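Hydroquinone dioxygenase large subunit (Pseudomonas sp., PDB 4ZXA) probably catalyses, with its small-subunit partner, the iron-dependent ring cleavage of hydroquinone by dioxygen, and is seen here with cadmium and the ligand 4-hydroxybenzonitrile. Local coordinates at residues P147-S152 / V190-A195; F45-W50 / T56-I61; L67-R72 / V83-V88. All blocks are in the same frame, centred on the assembly; numbering follows the deposited sequence. Where two conformers were deposited one is given.

Interaction 1 (P147-S152 / V190-A195)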
ATOM      1  N   PRO E 147       4.554  -3.128  11.817  1.00 23.30           N
ATOM      2  CA  PRO E 147       3.924  -4.410  11.492  1.00 23.44           C
ATOM      3  C   PRO E 147       4.578  -5.586  12.207  1.00 22.71           C
ATOM      4  O   PRO E 147       3.882  -6.462  12.701  1.00 24.56           O
ATOM      5  CB  PRO E 147       4.093  -4.500   9.976  1.00 25.15           C
ATOM      6  CG  PRO E 147       4.125  -3.052   9.533  1.00 22.17           C
ATOM      7  CD  PRO E 147       4.847  -2.328  10.616  1.00 20.56           C
ATOM      8  N   GLU E 148       5.902  -5.589  12.271  0.57 24.48           N
ATOM      9  CA  GLU E 148       6.641  -6.654  12.949  0.57 25.52           C
ATOM     10  C   GLU E 148       6.318  -6.746  14.439  0.57 27.47           C
ATOM     11  O   GLU E 148       6.672  -7.721  15.102  0.57 27.43           O
ATOM     12  CB  GLU E 148       8.147  -6.454  12.749  0.57 25.35           C
ATOM     13  CG  GLU E 148       8.658  -6.999  11.438  0.57 23.81           C
ATOM     14  CD  GLU E 148       8.544  -8.505  11.376  0.57 27.71           C
ATOM     15  OE1 GLU E 148       9.524  -9.185  11.762  0.57 30.28           O
ATOM     16  OE2 GLU E 148       7.477  -9.008  10.948  0.57 24.21           O
ATOM     17  N   GLU E 149       5.636  -5.730  14.955  1.00 28.98           N
ATOM     18  CA  GLU E 149       5.359  -5.638  16.384  1.00 27.72           C
ATOM     19  C   GLU E 149       3.935  -5.990  16.767  1.00 28.80           C
ATOM     20  O   GLU E 149       3.601  -6.030  17.947  1.00 28.80           O
ATOM     21  CB  GLU E 149       5.572  -4.206  16.868  1.00 28.82           C
ATOM     22  CG  GLU E 149       6.967  -3.657  16.831  1.00 28.36           C
ATOM     23  CD  GLU E 149       7.023  -2.299  17.522  1.00 31.61           C
ATOM     24  OE1 GLU E 149       6.408  -1.329  17.022  1.00 30.20           O
ATOM     25  OE2 GLU E 149       7.661  -2.206  18.587  1.00 36.73           O
ATOM     26  N   THR E 150       3.065  -6.179  15.794  1.00 26.65           N
ATOM     27  CA  THR E 150       1.666  -6.340  16.142  1.00 26.09           C
ATOM     28  C   THR E 150       1.036  -7.422  15.298  1.00 25.06           C
ATOM     29  O   THR E 150       1.693  -7.996  14.420  1.00 25.79           O
ATOM     30  CB  THR E 150       0.895  -5.016  15.985  1.00 30.52           C
ATOM     31  OG1 THR E 150      -0.371  -5.113  16.649  1.00 32.47           O
ATOM     32  CG2 THR E 150       0.685  -4.679  14.508  1.00 26.48           C
ATOM     33  N   GLY E 151      -0.228  -7.715  15.579  1.00 20.03           N
ATOM     34  CA  GLY E 151      -0.968  -8.692  14.791  1.00 23.28           C
ATOM     35  C   GLY E 151      -1.714  -8.080  13.606  1.00 31.67           C
ATOM     36  O   GLY E 151      -1.298  -7.066  13.029  1.00 24.04           O
ATOM     37  N   SER E 152      -2.836  -8.700  13.251  1.00 32.34           N
ATOM     38  CA  SER E 152      -3.590  -8.322  12.068  1.00 24.62           C
ATOM     39  C   SER E 152      -4.758  -7.388  12.383  1.00 28.55           C
ATOM     40  O   SER E 152      -5.407  -7.524  13.421  1.00 26.24           O
ATOM     41  CB  SER E 152      -4.120  -9.584  11.377  1.00 27.24           C
ATOM     42  OG  SER E 152      -4.850  -9.273  10.196  1.00 27.71           O
ATOM     43  N   VAL E 190      12.735  -1.759  27.012  1.00 25.53           N
ATOM     44  CA  VAL E 190      13.480  -1.331  25.838  1.00 30.67           C
ATOM     45  C   VAL E 190      12.924  -2.041  24.606  1.00 26.24           C
ATOM     46  O   VAL E 190      12.780  -3.261  24.601  1.00 29.05           O
ATOM     47  CB  VAL E 190      14.963  -1.695  25.990  1.00 29.01           C
ATOM     48  CG1 VAL E 190      15.767  -1.273  24.756  1.00 22.94           C
ATOM     49  CG2 VAL E 190      15.522  -1.084  27.271  1.00 29.97           C
ATOM     50  N   ASN E 191      12.617  -1.278  23.565  1.00 27.02           N
ATOM     51  CA  ASN E 191      12.149  -1.856  22.304  1.00 26.57           C
ATOM     52  C   ASN E 191      13.217  -2.762  21.698  1.00 25.73           C
ATOM     53  O   ASN E 191      14.410  -2.464  21.790  1.00 22.71           O
ATOM     54  CB  ASN E 191      11.754  -0.753  21.309  1.00 21.11           C
ATOM     55  CG  ASN E 191      11.096  -1.309  20.055  1.00 27.48           C
ATOM     56  OD1 ASN E 191      11.778  -1.737  19.111  1.00 27.78           O
ATOM     57  ND2 ASN E 191       9.763  -1.307  20.036  1.00 23.72           N
ATOM     58  N   ARG E 192      12.793  -3.859  21.071  1.00 25.26           N
ATOM     59  CA  ARG E 192      13.734  -4.866  20.573  1.00 30.16           C
ATOM     60  C   ARG E 192      14.717  -4.330  19.532  1.00 29.29           C
ATOM     61  O   ARG E 192      15.784  -4.917  19.335  1.00 32.34           O
ATOM     62  CB  ARG E 192      13.006  -6.077  19.992  1.00 25.76           C
ATOM     63  CG  ARG E 192      12.522  -5.864  18.559  1.00 29.18           C
ATOM     64  CD  ARG E 192      11.095  -5.305  18.495  1.00 31.03           C
ATOM     65  NE  ARG E 192      10.592  -5.294  17.121  1.00 33.13           N
ATOM     66  CZ  ARG E 192      10.446  -4.199  16.368  1.00 29.98           C
ATOM     67  NH1 ARG E 192      10.740  -2.995  16.843  1.00 26.95           N
ATOM     68  NH2 ARG E 192      10.000  -4.311  15.128  1.00 27.61           N
ATOM     69  N   GLN E 193      14.371  -3.241  18.854  1.00 23.50           N
ATOM     70  CA  GLN E 193      15.289  -2.688  17.856  1.00 23.50           C
ATOM     71  C   GLN E 193      16.163  -1.572  18.421  1.00 22.63           C
ATOM     72  O   GLN E 193      16.869  -0.895  17.685  1.00 26.61           O
ATOM     73  CB  GLN E 193      14.558  -2.243  16.581  1.00 20.66           C
ATOM     74  CG  GLN E 193      14.038  -3.415  15.745  1.00 22.62           C
ATOM     75  CD  GLN E 193      13.688  -3.042  14.298  1.00 21.37           C
ATOM     76  OE1 GLN E 193      13.793  -1.887  13.883  1.00 23.30           O
ATOM     77  NE2 GLN E 193      13.277  -4.029  13.532  1.00 19.84           N
ATOM     78  N   PHE E 194      16.112  -1.385  19.733  1.00 23.03           N
ATOM     79  CA  PHE E 194      17.032  -0.484  20.409  1.00 22.03           C
ATOM     80  C   PHE E 194      17.760  -1.233  21.526  1.00 27.93           C
ATOM     81  O   PHE E 194      18.380  -0.614  22.396  1.00 30.75           O
ATOM     82  CB  PHE E 194      16.303   0.753  20.962  1.00 23.18           C
ATOM     83  CG  PHE E 194      15.828   1.718  19.893  1.00 22.23           C
ATOM     84  CD1 PHE E 194      16.670   2.104  18.865  1.00 20.47           C
ATOM     85  CD2 PHE E 194      14.537   2.223  19.915  1.00 21.93           C
ATOM     86  CE1 PHE E 194      16.247   2.984  17.886  1.00 22.50           C
ATOM     87  CE2 PHE E 194      14.098   3.105  18.928  1.00 25.17           C
ATOM     88  CZ  PHE E 194      14.952   3.487  17.908  1.00 20.29           C
ATOM     89  N   ALA E 195      17.707  -2.565  21.493  1.00 28.29           N
ATOM     90  CA  ALA E 195      18.257  -3.370  22.592  1.00 30.54           C
ATOM     91  C   ALA E 195      19.744  -3.141  22.848  1.00 28.48           C
ATOM     92  O   ALA E 195      20.252  -3.541  23.885  1.00 34.74           O
ATOM     93  CB  ALA E 195      17.967  -4.868  22.398  1.00 27.53           C
TER
HETATM   94  O   HOH W   1       9.453  -8.149  16.891  1.00 36.44           O

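Interaction 2 (F45-W50 / T56-I61)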
ATOM      1  N   PHE E  45     -11.221  -4.095   4.236  1.00 22.33           N
ATOM      2  CA  PHE E  45     -11.149  -2.692   3.839  1.00 18.79           C
ATOM      3  C   PHE E  45     -11.993  -1.728   4.658  1.00 22.70           C
ATOM      4  O   PHE E  45     -13.127  -2.023   5.034  1.00 25.52           O
ATOM      5  CB  PHE E  45     -11.529  -2.527   2.368  1.00 20.52           C
ATOM      6  CG  PHE E  45     -10.928  -3.562   1.462  1.00 26.27           C
ATOM      7  CD1 PHE E  45      -9.576  -3.537   1.156  1.00 21.13           C
ATOM      8  CD2 PHE E  45     -11.720  -4.557   0.904  1.00 22.59           C
ATOM      9  CE1 PHE E  45      -9.010  -4.492   0.323  1.00 24.71           C
ATOM     10  CE2 PHE E  45     -11.163  -5.515   0.060  1.00 24.37           C
ATOM     11  CZ  PHE E  45      -9.806  -5.486  -0.229  1.00 25.18           C
ATOM     12  N   ALA E  46     -11.426  -0.556   4.917  1.00 22.24           N
ATOM     13  CA  ALA E  46     -12.232   0.607   5.243  1.00 24.12           C
ATOM     14  C   ALA E  46     -12.830   1.112   3.935  1.00 24.41           C
ATOM     15  O   ALA E  46     -12.184   1.070   2.881  1.00 22.42           O
ATOM     16  CB  ALA E  46     -11.382   1.690   5.889  1.00 22.93           C
ATOM     17  N   ARG E  47     -14.065   1.584   3.999  1.00 23.80           N
ATOM     18  CA  ARG E  47     -14.727   2.080   2.816  1.00 24.14           C
ATOM     19  C   ARG E  47     -15.359   3.427   3.088  1.00 24.56           C
ATOM     20  O   ARG E  47     -16.080   3.588   4.065  1.00 25.77           O
ATOM     21  CB  ARG E  47     -15.789   1.092   2.367  1.00 24.43           C
ATOM     22  CG  ARG E  47     -16.638   1.613   1.216  1.00 33.66           C
ATOM     23  CD  ARG E  47     -17.735   0.640   0.904  1.00 35.54           C
ATOM     24  NE  ARG E  47     -18.506   1.056  -0.248  1.00 42.86           N
ATOM     25  CZ  ARG E  47     -19.778   0.725  -0.435  1.00 48.83           C
ATOM     26  NH1 ARG E  47     -20.400  -0.017   0.473  1.00 49.88           N
ATOM     27  NH2 ARG E  47     -20.427   1.145  -1.517  1.00 40.38           N
ATOM     28  N   ILE E  48     -15.092   4.390   2.213  1.00 27.17           N
ATOM     29  CA  ILE E  48     -15.604   5.742   2.372  1.00 27.12           C
ATOM     30  C   ILE E  48     -16.495   6.060   1.205  1.00 26.61           C
ATOM     31  O   ILE E  48     -16.083   5.890   0.068  1.00 32.33           O
ATOM     32  CB  ILE E  48     -14.462   6.782   2.374  1.00 32.92           C
ATOM     33  CG1 ILE E  48     -13.401   6.398   3.401  1.00 31.07           C
ATOM     34  CG2 ILE E  48     -15.002   8.193   2.660  1.00 24.68           C
ATOM     35  CD1 ILE E  48     -13.971   6.339   4.788  1.00 33.01           C
ATOM     36  N   THR E  49     -17.710   6.531   1.475  1.00 28.89           N
ATOM     37  CA  THR E  49     -18.579   7.002   0.405  1.00 28.98           C
ATOM     38  C   THR E  49     -18.870   8.489   0.553  1.00 28.85           C
ATOM     39  O   THR E  49     -18.753   9.045   1.643  1.00 29.40           O
ATOM     40  CB  THR E  49     -19.914   6.218   0.326  1.00 32.55           C
ATOM     41  OG1 THR E  49     -20.685   6.436   1.513  1.00 33.14           O
ATOM     42  CG2 THR E  49     -19.660   4.734   0.148  1.00 27.08           C
ATOM     43  N   TRP E  50     -19.245   9.128  -0.550  1.00 26.48           N
ATOM     44  CA  TRP E  50     -19.508  10.559  -0.565  1.00 26.60           C
ATOM     45  C   TRP E  50     -20.241  10.923  -1.851  1.00 30.92           C
ATOM     46  O   TRP E  50     -20.069  10.266  -2.878  1.00 31.10           O
ATOM     47  CB  TRP E  50     -18.198  11.353  -0.470  1.00 23.66           C
ATOM     48  CG  TRP E  50     -17.338  11.233  -1.695  1.00 25.06           C
ATOM     49  CD1 TRP E  50     -17.409  12.003  -2.822  1.00 27.10           C
ATOM     50  CD2 TRP E  50     -16.283  10.286  -1.925  1.00 29.14           C
ATOM     51  NE1 TRP E  50     -16.458  11.602  -3.734  1.00 27.37           N
ATOM     52  CE2 TRP E  50     -15.756  10.550  -3.210  1.00 25.89           C
ATOM     53  CE3 TRP E  50     -15.725   9.245  -1.166  1.00 31.22           C
ATOM     54  CZ2 TRP E  50     -14.707   9.809  -3.758  1.00 26.05           C
ATOM     55  CZ3 TRP E  50     -14.676   8.505  -1.713  1.00 23.70           C
ATOM     56  CH2 TRP E  50     -14.178   8.793  -2.993  1.00 26.77           C
ATOM     57  N   THR E  56     -23.347   8.423  -5.620  1.00 39.91           N
ATOM     58  CA  THR E  56     -22.543   8.106  -4.460  1.00 34.33           C
ATOM     59  C   THR E  56     -21.214   7.523  -4.921  1.00 35.14           C
ATOM     60  O   THR E  56     -21.185   6.568  -5.687  1.00 33.95           O
ATOM     61  CB  THR E  56     -23.279   7.112  -3.571  1.00 34.08           C
ATOM     62  OG1 THR E  56     -24.280   7.816  -2.833  1.00 33.98           O
ATOM     63  CG2 THR E  56     -22.317   6.437  -2.602  1.00 34.02           C
ATOM     64  N   ARG E  57     -20.111   8.114  -4.479  1.00 30.89           N
ATOM     65  CA  ARG E  57     -18.798   7.627  -4.870  1.00 32.30           C
ATOM     66  C   ARG E  57     -18.184   6.795  -3.734  1.00 33.90           C
ATOM     67  O   ARG E  57     -18.456   7.035  -2.560  1.00 31.84           O
ATOM     68  CB  ARG E  57     -17.876   8.794  -5.241  1.00 29.59           C
ATOM     69  CG  ARG E  57     -18.540   9.930  -6.005  1.00 34.80           C
ATOM     70  CD  ARG E  57     -19.470   9.440  -7.117  1.00 41.96           C
ATOM     71  NE  ARG E  57     -18.801   9.189  -8.388  1.00 38.85           N
ATOM     72  CZ  ARG E  57     -19.155   9.746  -9.547  1.00 44.82           C
ATOM     73  NH1 ARG E  57     -20.170  10.598  -9.611  1.00 41.03           N
ATOM     74  NH2 ARG E  57     -18.495   9.445 -10.655  1.00 44.47           N
ATOM     75  N   SER E  58     -17.354   5.820  -4.079  1.00 31.10           N
ATOM     76  CA  SER E  58     -16.734   4.987  -3.055  1.00 32.00           C
ATOM     77  C   SER E  58     -15.235   4.852  -3.221  1.00 31.20           C
ATOM     78  O   SER E  58     -14.683   5.087  -4.298  1.00 29.64           O
ATOM     79  CB  SER E  58     -17.360   3.593  -3.034  1.00 29.18           C
ATOM     80  OG  SER E  58     -18.763   3.694  -2.958  1.00 44.97           O
ATOM     81  N   HIS E  59     -14.585   4.443  -2.140  1.00 29.55           N
ATOM     82  CA  HIS E  59     -13.160   4.197  -2.169  1.00 32.46           C
ATOM     83  C   HIS E  59     -12.730   3.238  -1.050  1.00 29.77           C
ATOM     84  O   HIS E  59     -13.152   3.365   0.101  1.00 26.28           O
ATOM     85  CB  HIS E  59     -12.408   5.522  -2.099  1.00 25.46           C
ATOM     86  CG  HIS E  59     -10.925   5.366  -2.093  1.00 28.56           C
ATOM     87  ND1 HIS E  59     -10.212   5.013  -3.216  1.00 29.06           N
ATOM     88  CD2 HIS E  59     -10.017   5.507  -1.098  1.00 29.04           C
ATOM     89  CE1 HIS E  59      -8.929   4.953  -2.920  1.00 22.48           C
ATOM     90  NE2 HIS E  59      -8.782   5.251  -1.642  1.00 27.50           N
ATOM     91  N   LEU E  60     -11.902   2.265  -1.402  1.00 25.06           N
ATOM     92  CA  LEU E  60     -11.448   1.287  -0.432  1.00 24.88           C
ATOM     93  C   LEU E  60     -10.024   1.584   0.019  1.00 26.93           C
ATOM     94  O   LEU E  60      -9.170   1.974  -0.779  1.00 28.73           O
ATOM     95  CB  LEU E  60     -11.510  -0.128  -1.015  1.00 27.05           C
ATOM     96  CG  LEU E  60     -12.771  -0.992  -0.915  1.00 28.88           C
ATOM     97  CD1 LEU E  60     -13.961  -0.248  -0.314  1.00 25.84           C
ATOM     98  CD2 LEU E  60     -13.106  -1.569  -2.282  1.00 19.31           C
ATOM     99  N   ILE E  61      -9.785   1.398   1.311  1.00 21.98           N
ATOM    100  CA  ILE E  61      -8.448   1.434   1.863  1.00 22.36           C
ATOM    101  C   ILE E  61      -8.281   0.231   2.792  1.00 22.82           C
ATOM    102  O   ILE E  61      -9.114   0.008   3.668  1.00 22.78           O
ATOM    103  CB  ILE E  61      -8.204   2.738   2.642  1.00 21.65           C
ATOM    104  CG1 ILE E  61      -8.478   3.946   1.746  1.00 24.44           C
ATOM    105  CG2 ILE E  61      -6.800   2.776   3.196  1.00 16.84           C
ATOM    106  CD1 ILE E  61      -8.469   5.266   2.493  1.00 22.93           C
TER

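Interaction 3 (L67-R72 / V83-V88)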
ATOM      1  N   LEU E  67      -6.388   2.336   9.600  1.00 22.69           N
ATOM      2  CA  LEU E  67      -6.304   2.522  11.048  1.00 22.78           C
ATOM      3  C   LEU E  67      -5.025   3.225  11.494  1.00 22.39           C
ATOM      4  O   LEU E  67      -5.084   4.101  12.357  1.00 21.63           O
ATOM      5  CB  LEU E  67      -6.469   1.200  11.800  1.00 23.37           C
ATOM      6  CG  LEU E  67      -7.878   0.628  11.654  1.00 28.62           C
ATOM      7  CD1 LEU E  67      -7.896  -0.818  12.091  1.00 22.26           C
ATOM      8  CD2 LEU E  67      -8.884   1.478  12.445  1.00 23.81           C
ATOM      9  N   ARG E  68      -3.878   2.863  10.923  1.00 20.13           N
ATOM     10  CA  ARG E  68      -2.640   3.540  11.302  1.00 21.42           C
ATOM     11  C   ARG E  68      -2.767   5.032  10.992  1.00 23.39           C
ATOM     12  O   ARG E  68      -2.355   5.892  11.793  1.00 25.70           O
ATOM     13  CB  ARG E  68      -1.428   2.956  10.571  1.00 25.08           C
ATOM     14  CG  ARG E  68      -1.180   1.481  10.823  1.00 23.65           C
ATOM     15  CD  ARG E  68       0.186   1.044  10.291  1.00 23.41           C
ATOM     16  NE  ARG E  68       0.280  -0.411  10.205  1.00 28.94           N
ATOM     17  CZ  ARG E  68       0.156  -1.107   9.078  1.00 29.31           C
ATOM     18  NH1 ARG E  68      -0.047  -0.485   7.918  1.00 26.07           N
ATOM     19  NH2 ARG E  68       0.244  -2.429   9.117  1.00 28.12           N
ATOM     20  N   ALA E  69      -3.361   5.341   9.841  1.00 20.92           N
ATOM     21  CA  ALA E  69      -3.494   6.734   9.411  1.00 22.07           C
ATOM     22  C   ALA E  69      -4.398   7.517  10.342  1.00 21.84           C
ATOM     23  O   ALA E  69      -4.038   8.600  10.783  1.00 22.91           O
ATOM     24  CB  ALA E  69      -4.014   6.819   7.988  1.00 20.03           C
ATOM     25  N   MET E  70      -5.565   6.963  10.657  1.00 22.63           N
ATOM     26  CA  MET E  70      -6.543   7.678  11.473  1.00 24.20           C
ATOM     27  C   MET E  70      -6.017   7.800  12.880  1.00 23.79           C
ATOM     28  O   MET E  70      -6.261   8.801  13.567  1.00 21.80           O
ATOM     29  CB  MET E  70      -7.911   6.976  11.490  1.00 22.42           C
ATOM     30  CG  MET E  70      -8.912   7.648  12.434  1.00 23.39           C
ATOM     31  SD  MET E  70     -10.617   7.110  12.188  1.00 30.95           S
ATOM     32  CE  MET E  70     -10.943   7.848  10.572  1.00 21.39           C
ATOM     33  N   MET E  71      -5.281   6.776  13.301  1.00 22.96           N
ATOM     34  CA  MET E  71      -4.641   6.802  14.613  1.00 23.04           C
ATOM     35  C   MET E  71      -3.710   7.991  14.719  1.00 25.25           C
ATOM     36  O   MET E  71      -3.672   8.638  15.756  1.00 27.40           O
ATOM     37  CB  MET E  71      -3.852   5.531  14.879  1.00 25.39           C
ATOM     38  CG  MET E  71      -3.180   5.531  16.229  1.00 26.92           C
ATOM     39  SD  MET E  71      -4.310   5.174  17.572  1.00 28.62           S
ATOM     40  CE  MET E  71      -4.355   6.738  18.456  1.00 24.61           C
ATOM     41  N   ARG E  72      -2.958   8.284  13.656  1.00 20.48           N
ATOM     42  CA  ARG E  72      -2.067   9.437  13.702  1.00 20.65           C
ATOM     43  C   ARG E  72      -2.895  10.713  13.732  1.00 24.62           C
ATOM     44  O   ARG E  72      -2.633  11.601  14.542  1.00 21.82           O
ATOM     45  CB  ARG E  72      -1.043   9.456  12.543  1.00 19.31           C
ATOM     46  CG  ARG E  72      -0.030   8.277  12.537  1.00 17.00           C
ATOM     47  CD  ARG E  72       0.506   8.020  13.929  1.00 19.36           C
ATOM     48  NE  ARG E  72       1.492   6.946  14.021  1.00 19.36           N
ATOM     49  CZ  ARG E  72       1.206   5.648  13.914  1.00 22.43           C
ATOM     50  NH1 ARG E  72      -0.035   5.247  13.649  1.00 22.19           N
ATOM     51  NH2 ARG E  72       2.168   4.748  14.049  1.00 23.47           N
ATOM     52  N   VAL E  83      -3.158  16.055   6.005  1.00 20.38           N
ATOM     53  CA  VAL E  83      -2.815  14.703   6.402  1.00 18.29           C
ATOM     54  C   VAL E  83      -3.541  13.719   5.467  1.00 25.38           C
ATOM     55  O   VAL E  83      -4.762  13.574   5.525  1.00 21.19           O
ATOM     56  CB  VAL E  83      -3.235  14.466   7.846  1.00 20.60           C
ATOM     57  CG1 VAL E  83      -2.920  13.040   8.270  1.00 17.05           C
ATOM     58  CG2 VAL E  83      -2.571  15.499   8.779  1.00 19.02           C
ATOM     59  N   ASN E  84      -2.791  13.066   4.586  1.00 20.41           N
ATOM     60  CA  ASN E  84      -3.396  12.200   3.595  1.00 19.73           C
ATOM     61  C   ASN E  84      -3.292  10.734   3.980  1.00 26.28           C
ATOM     62  O   ASN E  84      -2.187  10.225   4.246  1.00 21.75           O
ATOM     63  CB  ASN E  84      -2.775  12.423   2.227  1.00 20.80           C
ATOM     64  CG  ASN E  84      -2.970  13.839   1.726  1.00 23.90           C
ATOM     65  OD1 ASN E  84      -2.081  14.682   1.857  1.00 26.84           O
ATOM     66  ND2 ASN E  84      -4.121  14.104   1.139  1.00 18.92           N
ATOM     67  N   PHE E  85      -4.456  10.076   4.030  1.00 22.17           N
ATOM     68  CA  PHE E  85      -4.553   8.668   4.376  1.00 20.34           C
ATOM     69  C   PHE E  85      -4.017   7.910   3.195  1.00 20.29           C
ATOM     70  O   PHE E  85      -3.398   6.870   3.332  1.00 18.19           O
ATOM     71  CB  PHE E  85      -6.008   8.277   4.581  1.00 23.27           C
ATOM     72  CG  PHE E  85      -6.559   8.655   5.917  1.00 23.78           C
ATOM     73  CD1 PHE E  85      -6.198   9.845   6.521  1.00 21.07           C
ATOM     74  CD2 PHE E  85      -7.460   7.817   6.562  1.00 23.97           C
ATOM     75  CE1 PHE E  85      -6.721  10.205   7.766  1.00 24.30           C
ATOM     76  CE2 PHE E  85      -7.985   8.151   7.799  1.00 25.21           C
ATOM     77  CZ  PHE E  85      -7.619   9.360   8.408  1.00 26.84           C
ATOM     78  N   ASP E  86      -4.301   8.450   2.020  1.00 25.33           N
ATOM     79  CA  ASP E  86      -3.822   7.911   0.762  1.00 21.67           C
ATOM     80  C   ASP E  86      -4.143   8.965  -0.286  1.00 23.51           C
ATOM     81  O   ASP E  86      -4.527  10.076   0.056  1.00 23.99           O
ATOM     82  CB  ASP E  86      -4.425   6.528   0.442  1.00 18.67           C
ATOM     83  CG  ASP E  86      -5.894   6.587   0.005  1.00 27.80           C
ATOM     84  OD1 ASP E  86      -6.467   7.696  -0.151  1.00 27.87           O
ATOM     85  OD2 ASP E  86      -6.478   5.503  -0.206  1.00 25.68           O
ATOM     86  N   HIS E  87      -3.983   8.640  -1.561  0.63 24.66           N
ATOM     87  CA  HIS E  87      -4.096   9.661  -2.595  0.63 24.70           C
ATOM     88  C   HIS E  87      -5.529  10.123  -2.871  0.63 25.58           C
ATOM     89  O   HIS E  87      -5.763  10.936  -3.765  0.63 25.64           O
ATOM     90  CB  HIS E  87      -3.396   9.211  -3.879  0.63 24.35           C
ATOM     91  CG  HIS E  87      -1.912   9.101  -3.737  0.63 22.50           C
ATOM     92  ND1 HIS E  87      -1.289   7.953  -3.300  0.63 22.54           N
ATOM     93  CD2 HIS E  87      -0.930  10.008  -3.953  0.63 23.28           C
ATOM     94  CE1 HIS E  87       0.017   8.153  -3.261  0.63 23.93           C
ATOM     95  NE2 HIS E  87       0.261   9.390  -3.656  0.63 26.87           N
ATOM     96  N   VAL E  88      -6.480   9.610  -2.099  1.00 24.99           N
ATOM     97  CA  VAL E  88      -7.862  10.051  -2.225  1.00 21.73           C
ATOM     98  C   VAL E  88      -8.371  10.739  -0.960  1.00 25.31           C
ATOM     99  O   VAL E  88      -8.973  11.800  -1.036  1.00 28.59           O
ATOM    100  CB  VAL E  88      -8.784   8.871  -2.585  1.00 24.24           C
ATOM    101  CG1 VAL E  88     -10.228   9.313  -2.634  1.00 22.62           C
ATOM    102  CG2 VAL E  88      -8.356   8.284  -3.916  1.00 24.97           C
TER

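Interaction 1 (P147-S152 / V190-A195)
Glu149 and Arg192 meet through side chains alone, since even this nearest pair of CA atoms is 9.4 Å apart. The 3-10 turn 147-149 faces an irregular loop at 190-195. Glu149 runs out extended beyond CG, and its CG lies over the centre of one face of the Arg192 guanidinium, 3.5 Å from NH2. Gln193 CG covers the opposite face. Glu149 OE2 takes a hydrogen bond from Asn191 ND2 at 2.7 Å. This oxygen lies in the Asn191 amide plane and is met nearly along its C-O axis. Glu149 OE2 also lies 3.6 Å from Arg192 NH1, a long salt bridge of charge only, because the oxygen sits well off the guanidinium plane. Arg192 NH1 meets a lone pair of Asn191 OD1 at 2.8 Å. Gln193 N reaches the same Asn191 OD1 at 3.0 Å, closing an Asx turn. With CG anti to the backbone N (chi1 -173°), the Asn191 amide sends ND2 across to Glu149 and keeps OD1 for its own loop. A water accepts from Arg192 NE and bonds weakly to Glu148 O. Tyr44 of the second copy of this protein packs on Glu148 and Arg192. Arg192 NH2 pairs with Glu249, and Glu149 OE1 with Arg310, tying the two loops to strands 241-249 and 310-318.

Interaction 2 (F45-W50 / T56-I61)
Thr56 lies just before the paired residues, its CG2 3.8 Å from Thr49 CB. Arg57 follows, in a hydrogen-bonded pair with Trp50: Arg57 N gives to Trp50 O at 2.7 Å, and Arg57 O accepts from Trp50 N. Arg57 CB sits over the Trp50 indole face, 3.7 Å from the centroid of the five-membered ring, a CH-pi contact. Trp50 CG stands between the backbone N and the carbonyl carbon (chi1 69°), which folds the ring across strand 55-62. Trp50 NE1 gives to Val114 O. Replacing this tryptophan by an alanine would probably leave Val114 O without this donor and open a gap beside Arg57 CB. Ser58 is on the other side of the sheet, with OG 3.4 Å from Thr49 CG2 and weakly bonded to Arg47 NH2. His59 returns to the Trp50 side, where His59 CB meets the indole edge at Trp50 CZ3, 3.8 Å away. The backbone O of His59 accepts from Ile48 N at 3.0 Å. Leu60 lays CD1 against Arg47 CB at 3.5 Å and CG against Phe45 CB. Ile61 N and O both bond to Ala46. Five consecutive antiparallel pairs, with strand directions 160° apart, make a regular beta hairpin at one edge of a five-stranded sheet.

Interaction 3 (L67-R72 / V83-V88)
Phe85 carries this contact, with its ring set against one turn of helix 63-75 at Ala69 and Met70. The bond from CA to CB points neither at the helix nor away from it. The turn at CB, with CG anti to the carbonyl carbon (chi1 -80°), is what brings the ring to the helix. Phe85 CG lies 3.8 Å from Ala69 CB. The two ortho carbons are almost as near Ala69 CB, Phe85 CD2 at 3.9 Å and Phe85 CD1 at 4.0 Å. Ala69 CB therefore stands over the ring face, offset toward the rim. It is a CH-pi contact, 15° off the ring normal. Further out, Phe85 CE2 meets Met70 CB at 3.9 Å, and Met70 CE bends back to within 4.1 Å of the same Phe85 CE2. The tip, Phe85 CZ, comes 3.7 Å from Met70 CA, so it rests on the helix backbone itself. No hydrogen bond crosses the contact, and all three residues are buried. Phe66, about one turn earlier in the helix, adds a T-shaped stack with Phe85. Just beyond Phe85, Asp86 OD1 accepts from Val88 N at 2.7 Å in an Asx turn. This turn leads the chain from strand 82-84 into strand 89-93. The contact is apolar packing of an alpha helix on the connection between neighbouring antiparallel strands of the eight-stranded sheet, in a protein classed with the cupins.

How the interactions relate
Interactions 2 and 3 are close neighbours, with centres 13 Å apart. Strand 55-62 runs straight into helix 63-75, and His59 NE2 lies 2.7 Å from Asp86 OD2, a probable hydrogen bond between them. Val88 packs on His59 and Trp50. Interaction 1 stands further off, its centre 21 Å from that of interaction 3, but Pro147 CG touches Arg68 NH2 at 4.0 Å. Interactions 1 and 2 do not touch; both reach the second copy of this protein. None lies in the active site. Ala69 is about 12 Å and Glu149 about 13 Å, by side chain, from the bound 4-hydroxybenzonitrile. Interaction 3 also has a bonded link to the pocket: Arg72 NE gives to the backbone O of Trp230, which lines it.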